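Long-range contact in beta-glucuronidase (Dictyoglomus thermophilum, PDB 6XXW), which probably hydrolyses beta-D-glucuronides, releasing glucuronic acid, and belongs to glycoside hydrolase family 2: residues V461-W472 and K499-D509. Numbering follows the deposited sequence.
Sequences VDVICVNRYYSW and KPIILSEFGAD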
loop_
_atom_site.group_PDB
_atom_site.type_symbol
_atom_site.label_atom_id
_atom_site.label_comp_id
_atom_site.label_asym_id
_atom_site.label_seq_id
_atom_site.Cartn_x
_atom_site.Cartn_y
_atom_site.Cartn_z
ATOM N N VAL A 461 -26.919 -31.389 16.929
ATOM C CA VAL A 461 -27.488 -30.319 16.103
ATOM C C VAL A 461 -28.060 -30.856 14.791
ATOM O O VAL A 461 -27.946 -32.051 14.496
ATOM C CB VAL A 461 -26.442 -29.215 15.838
ATOM C CG1 VAL A 461 -25.950 -28.630 17.169
ATOM C CG2 VAL A 461 -25.281 -29.756 15.033
ATOM N N ASP A 462 -28.682 -29.973 13.994
ATOM C CA ASP A 462 -29.311 -30.368 12.734
ATOM C C ASP A 462 -28.359 -30.305 11.547
ATOM O O ASP A 462 -28.477 -31.111 10.615
ATOM C CB ASP A 462 -30.511 -29.474 12.429
ATOM C CG ASP A 462 -31.619 -29.613 13.452
ATOM O OD1 ASP A 462 -32.031 -30.759 13.726
ATOM O OD2 ASP A 462 -32.067 -28.580 13.977
ATOM N N VAL A 463 -27.445 -29.347 11.553
ATOM C CA VAL A 463 -26.514 -29.115 10.453
ATOM C C VAL A 463 -25.140 -28.910 11.064
ATOM O O VAL A 463 -25.012 -28.234 12.090
ATOM C CB VAL A 463 -26.922 -27.885 9.607
ATOM C CG1 VAL A 463 -25.860 -27.571 8.531
ATOM C CG2 VAL A 463 -28.278 -28.108 8.968
ATOM N N ILE A 464 -24.112 -29.504 10.444
ATOM C CA ILE A 464 -22.736 -29.367 10.912
ATOM C C ILE A 464 -22.097 -28.163 10.240
ATOM O O ILE A 464 -22.134 -28.035 9.013
ATOM C CB ILE A 464 -21.920 -30.640 10.621
ATOM C CG1 ILE A 464 -22.580 -31.865 11.265
ATOM C CG2 ILE A 464 -20.457 -30.460 11.069
ATOM C CD1 ILE A 464 -22.097 -32.198 12.640
ATOM N N CYS A 465 -21.482 -27.299 11.041
ATOM C CA CYS A 465 -20.701 -26.171 10.535
ATOM C C CYS A 465 -19.264 -26.343 11.022
ATOM O O CYS A 465 -19.011 -26.360 12.231
ATOM C CB CYS A 465 -21.285 -24.838 11.020
ATOM S SG CYS A 465 -22.840 -24.334 10.238
ATOM N N VAL A 466 -18.321 -26.476 10.095
ATOM C CA VAL A 466 -16.923 -26.708 10.442
ATOM C C VAL A 466 -16.060 -25.597 9.856
ATOM O O VAL A 466 -16.209 -25.231 8.678
ATOM C CB VAL A 466 -16.431 -28.096 9.986
ATOM C CG1 VAL A 466 -16.491 -28.250 8.484
ATOM C CG2 VAL A 466 -15.025 -28.345 10.499
ATOM N N ASN A 467 -15.170 -25.061 10.691
ATOM C CA ASN A 467 -14.176 -24.070 10.306
ATOM C C ASN A 467 -12.866 -24.794 10.035
ATOM O O ASN A 467 -12.380 -25.525 10.900
ATOM C CB ASN A 467 -13.953 -23.051 11.431
ATOM C CG ASN A 467 -15.208 -22.233 11.759
ATOM O OD1 ASN A 467 -16.222 -22.309 11.062
ATOM N ND2 ASN A 467 -15.126 -21.433 12.824
ATOM N N ARG A 468 -12.274 -24.579 8.853
ATOM C CA ARG A 468 -11.015 -25.249 8.533
ATOM C C ARG A 468 -10.057 -24.278 7.848
ATOM O O ARG A 468 -10.459 -23.506 6.969
ATOM C CB ARG A 468 -11.249 -26.484 7.643
ATOM C CG ARG A 468 -11.862 -27.691 8.400
ATOM C CD ARG A 468 -10.926 -28.135 9.526
ATOM N NE ARG A 468 -11.436 -29.264 10.322
ATOM C CZ ARG A 468 -11.797 -29.174 11.598
ATOM N NH1 ARG A 468 -11.744 -28.003 12.222
ATOM N NH2 ARG A 468 -12.210 -30.254 12.258
ATOM N N TYR A 469 -8.785 -24.344 8.247
ATOM C CA TYR A 469 -7.745 -23.391 7.859
ATOM C C TYR A 469 -6.474 -24.120 7.435
ATOM O O TYR A 469 -5.359 -23.664 7.699
ATOM C CB TYR A 469 -7.466 -22.419 9.005
ATOM C CG TYR A 469 -8.584 -21.393 9.178
ATOM C CD1 TYR A 469 -8.652 -20.270 8.351
ATOM C CD2 TYR A 469 -9.575 -21.567 10.136
ATOM C CE1 TYR A 469 -9.674 -19.325 8.485
ATOM C CE2 TYR A 469 -10.604 -20.639 10.285
ATOM C CZ TYR A 469 -10.653 -19.526 9.444
ATOM O OH TYR A 469 -11.663 -18.600 9.586
ATOM N N TYR A 470 -6.628 -25.273 6.783
ATOM C CA TYR A 470 -5.475 -26.022 6.316
ATOM C C TYR A 470 -4.636 -25.146 5.391
ATOM O O TYR A 470 -5.169 -24.453 4.525
ATOM C CB TYR A 470 -5.928 -27.282 5.587
ATOM C CG TYR A 470 -6.752 -28.255 6.439
ATOM C CD1 TYR A 470 -6.223 -28.830 7.582
ATOM C CD2 TYR A 470 -8.054 -28.593 6.075
ATOM C CE1 TYR A 470 -6.962 -29.723 8.345
ATOM C CE2 TYR A 470 -8.794 -29.480 6.824
ATOM C CZ TYR A 470 -8.242 -30.046 7.954
ATOM O OH TYR A 470 -8.975 -30.925 8.709
ATOM N N SER A 471 -3.316 -25.201 5.574
ATOM C CA SER A 471 -2.282 -24.428 4.868
ATOM C C SER A 471 -2.170 -22.994 5.386
ATOM O O SER A 471 -1.249 -22.271 4.947
ATOM C CB SER A 471 -2.477 -24.403 3.343
ATOM O OG SER A 471 -3.292 -23.313 2.943
ATOM N N TRP A 472 -3.028 -22.557 6.316
ATOM C CA TRP A 472 -2.879 -21.255 6.965
ATOM C C TRP A 472 -2.400 -21.419 8.404
ATOM O O TRP A 472 -1.256 -21.072 8.718
ATOM C CB TRP A 472 -4.174 -20.422 6.910
ATOM C CG TRP A 472 -3.888 -19.045 7.455
ATOM C CD1 TRP A 472 -4.132 -18.590 8.725
ATOM C CD2 TRP A 472 -3.209 -17.986 6.772
ATOM N NE1 TRP A 472 -3.670 -17.301 8.865
ATOM C CE2 TRP A 472 -3.089 -16.909 7.685
ATOM C CE3 TRP A 472 -2.694 -17.838 5.474
ATOM C CZ2 TRP A 472 -2.484 -15.697 7.339
ATOM C CZ3 TRP A 472 -2.090 -16.620 5.121
ATOM C CH2 TRP A 472 -2.004 -15.558 6.055
ATOM N N LYS A 499 -25.196 -35.741 8.626
ATOM C CA LYS A 499 -25.947 -34.498 8.571
ATOM C C LYS A 499 -25.401 -33.640 7.437
ATOM O O LYS A 499 -24.257 -33.834 7.011
ATOM C CB LYS A 499 -25.828 -33.733 9.898
ATOM C CG LYS A 499 -26.394 -34.450 11.124
ATOM C CD LYS A 499 -26.053 -33.683 12.394
ATOM C CE LYS A 499 -26.249 -34.547 13.648
ATOM N NZ LYS A 499 -27.625 -35.095 13.737
ATOM N N PRO A 500 -26.181 -32.682 6.921
ATOM C CA PRO A 500 -25.601 -31.726 5.968
ATOM C C PRO A 500 -24.475 -30.956 6.640
ATOM O O PRO A 500 -24.502 -30.704 7.852
ATOM C CB PRO A 500 -26.774 -30.805 5.599
ATOM C CG PRO A 500 -28.017 -31.434 6.195
ATOM C CD PRO A 500 -27.554 -32.315 7.311
ATOM N N ILE A 501 -23.486 -30.573 5.839
ATOM C CA ILE A 501 -22.292 -29.889 6.325
ATOM C C ILE A 501 -22.120 -28.577 5.570
ATOM O O ILE A 501 -22.167 -28.546 4.333
ATOM C CB ILE A 501 -21.038 -30.769 6.175
ATOM C CG1 ILE A 501 -21.217 -32.083 6.940
ATOM C CG2 ILE A 501 -19.795 -30.023 6.647
ATOM C CD1 ILE A 501 -20.037 -33.001 6.814
ATOM N N ILE A 502 -21.919 -27.500 6.315
ATOM C CA ILE A 502 -21.497 -26.215 5.766
ATOM C C ILE A 502 -20.040 -26.006 6.149
ATOM O O ILE A 502 -19.691 -26.101 7.333
ATOM C CB ILE A 502 -22.370 -25.064 6.301
ATOM C CG1 ILE A 502 -23.835 -25.255 5.897
ATOM C CG2 ILE A 502 -21.801 -23.700 5.846
ATOM C CD1 ILE A 502 -24.808 -24.243 6.552
ATOM N N LEU A 503 -19.184 -25.725 5.161
ATOM C CA LEU A 503 -17.840 -25.254 5.488
ATOM C C LEU A 503 -18.018 -23.804 5.912
ATOM O O LEU A 503 -18.055 -22.895 5.079
ATOM C CB LEU A 503 -16.881 -25.397 4.303
ATOM C CG LEU A 503 -15.419 -25.026 4.580
ATOM C CD1 LEU A 503 -14.836 -25.952 5.615
ATOM C CD2 LEU A 503 -14.573 -25.074 3.301
ATOM N N SER A 504 -18.134 -23.587 7.230
ATOM C CA SER A 504 -18.588 -22.303 7.758
ATOM C C SER A 504 -17.492 -21.247 7.861
ATOM O O SER A 504 -17.816 -20.062 8.029
ATOM C CB SER A 504 -19.243 -22.503 9.129
ATOM O OG SER A 504 -18.445 -23.325 9.963
ATOM N N GLU A 505 -16.219 -21.631 7.768
ATOM C CA GLU A 505 -15.130 -20.665 7.704
ATOM C C GLU A 505 -13.953 -21.295 6.983
ATOM O O GLU A 505 -13.647 -22.473 7.186
ATOM C CB GLU A 505 -14.638 -20.219 9.081
ATOM C CG GLU A 505 -15.557 -19.310 9.858
ATOM C CD GLU A 505 -14.904 -18.782 11.127
ATOM O OE1 GLU A 505 -13.647 -18.749 11.185
ATOM O OE2 GLU A 505 -15.645 -18.392 12.062
ATOM N N PHE A 506 -13.279 -20.483 6.185
ATOM C CA PHE A 506 -11.978 -20.801 5.615
ATOM C C PHE A 506 -11.490 -19.533 4.940
ATOM O O PHE A 506 -12.295 -18.738 4.449
ATOM C CB PHE A 506 -12.027 -21.984 4.625
ATOM C CG PHE A 506 -12.906 -21.764 3.411
ATOM C CD1 PHE A 506 -14.287 -21.681 3.532
ATOM C CD2 PHE A 506 -12.336 -21.686 2.135
ATOM C CE1 PHE A 506 -15.089 -21.499 2.427
ATOM C CE2 PHE A 506 -13.122 -21.509 1.009
ATOM C CZ PHE A 506 -14.506 -21.412 1.140
ATOM N N GLY A 507 -10.183 -19.337 4.952
ATOM C CA GLY A 507 -9.626 -18.130 4.377
ATOM C C GLY A 507 -8.218 -17.894 4.873
ATOM O O GLY A 507 -7.661 -18.677 5.648
ATOM N N ALA A 508 -7.656 -16.779 4.399
ATOM C CA ALA A 508 -6.265 -16.415 4.630
ATOM C C ALA A 508 -6.176 -14.900 4.759
ATOM O O ALA A 508 -6.911 -14.184 4.075
ATOM C CB ALA A 508 -5.382 -16.907 3.473
ATOM N N ASP A 509 -5.304 -14.409 5.643
ATOM C CA ASP A 509 -5.068 -12.967 5.706
ATOM C C ASP A 509 -4.418 -12.504 4.410
ATOM O O ASP A 509 -3.538 -13.180 3.875
ATOM C CB ASP A 509 -4.154 -12.601 6.879
ATOM C CG ASP A 509 -4.795 -12.845 8.226
ATOM O OD1 ASP A 509 -4.838 -14.025 8.654
ATOM O OD2 ASP A 509 -5.228 -11.858 8.862
HETATM O O HOH W 1 -3.790 -15.204 10.873
#
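Ile464 and Val466 pair with Pro500, Ile502 and Ser504 through the backbone hydrogen bonds of two parallel strands, from Ile464 N to Pro500 O (2.9 Å) up to Ser504 N on Val466 O. These neighbouring TIM-barrel strands, joined through helix 482-497 as a beta-alpha-beta unit, run 34° apart. A beta bulge after Val466 adds one residue on the second strand, and Arg468 N resumes the pairing on Glu505 O.

Apolar packing lines both faces: Ile464 CB meets Ile501 CG1 at 4.0 Å on the side covered by Trp493 of the helix, while Cys465 SG rests on Ile502 CB on the other.

Polar side chains gather at the C-terminal strand ends. Ser504 OG, held between its backbone N and carbonyl carbon (chi1 47°), donates to Asn467 OD1 at 2.7 Å. The Asn467 amide stacks on the Glu505 carboxylate, their planes 25° apart. Tyr469 OH donates to the anti side of Glu505 OE1 (2.6 Å), its ring steeply turned to the carboxylate; Arg338 salt-bridges the other oxygen, OE2.

Farther on, one face of the Trp472 indole covers Ala508 CA and Asp509 N, with CE3 3.5 Å from Ala508 CB. A water links Trp472 NE1 (2.9 Å) to Asp509 OD1, which also salt-bridges Lys569. A leucine in place of Trp472 would probably uncover the Ala508-Asp509 backbone and cost the water its indole donor.

Glu505 OE2 and the backbone N of Tyr469 also hydrogen-bond Tris, probably from the crystallisation liquor; a carboxylate so gripped at the barrel mouth is consistent with the family's glutamate-based active site.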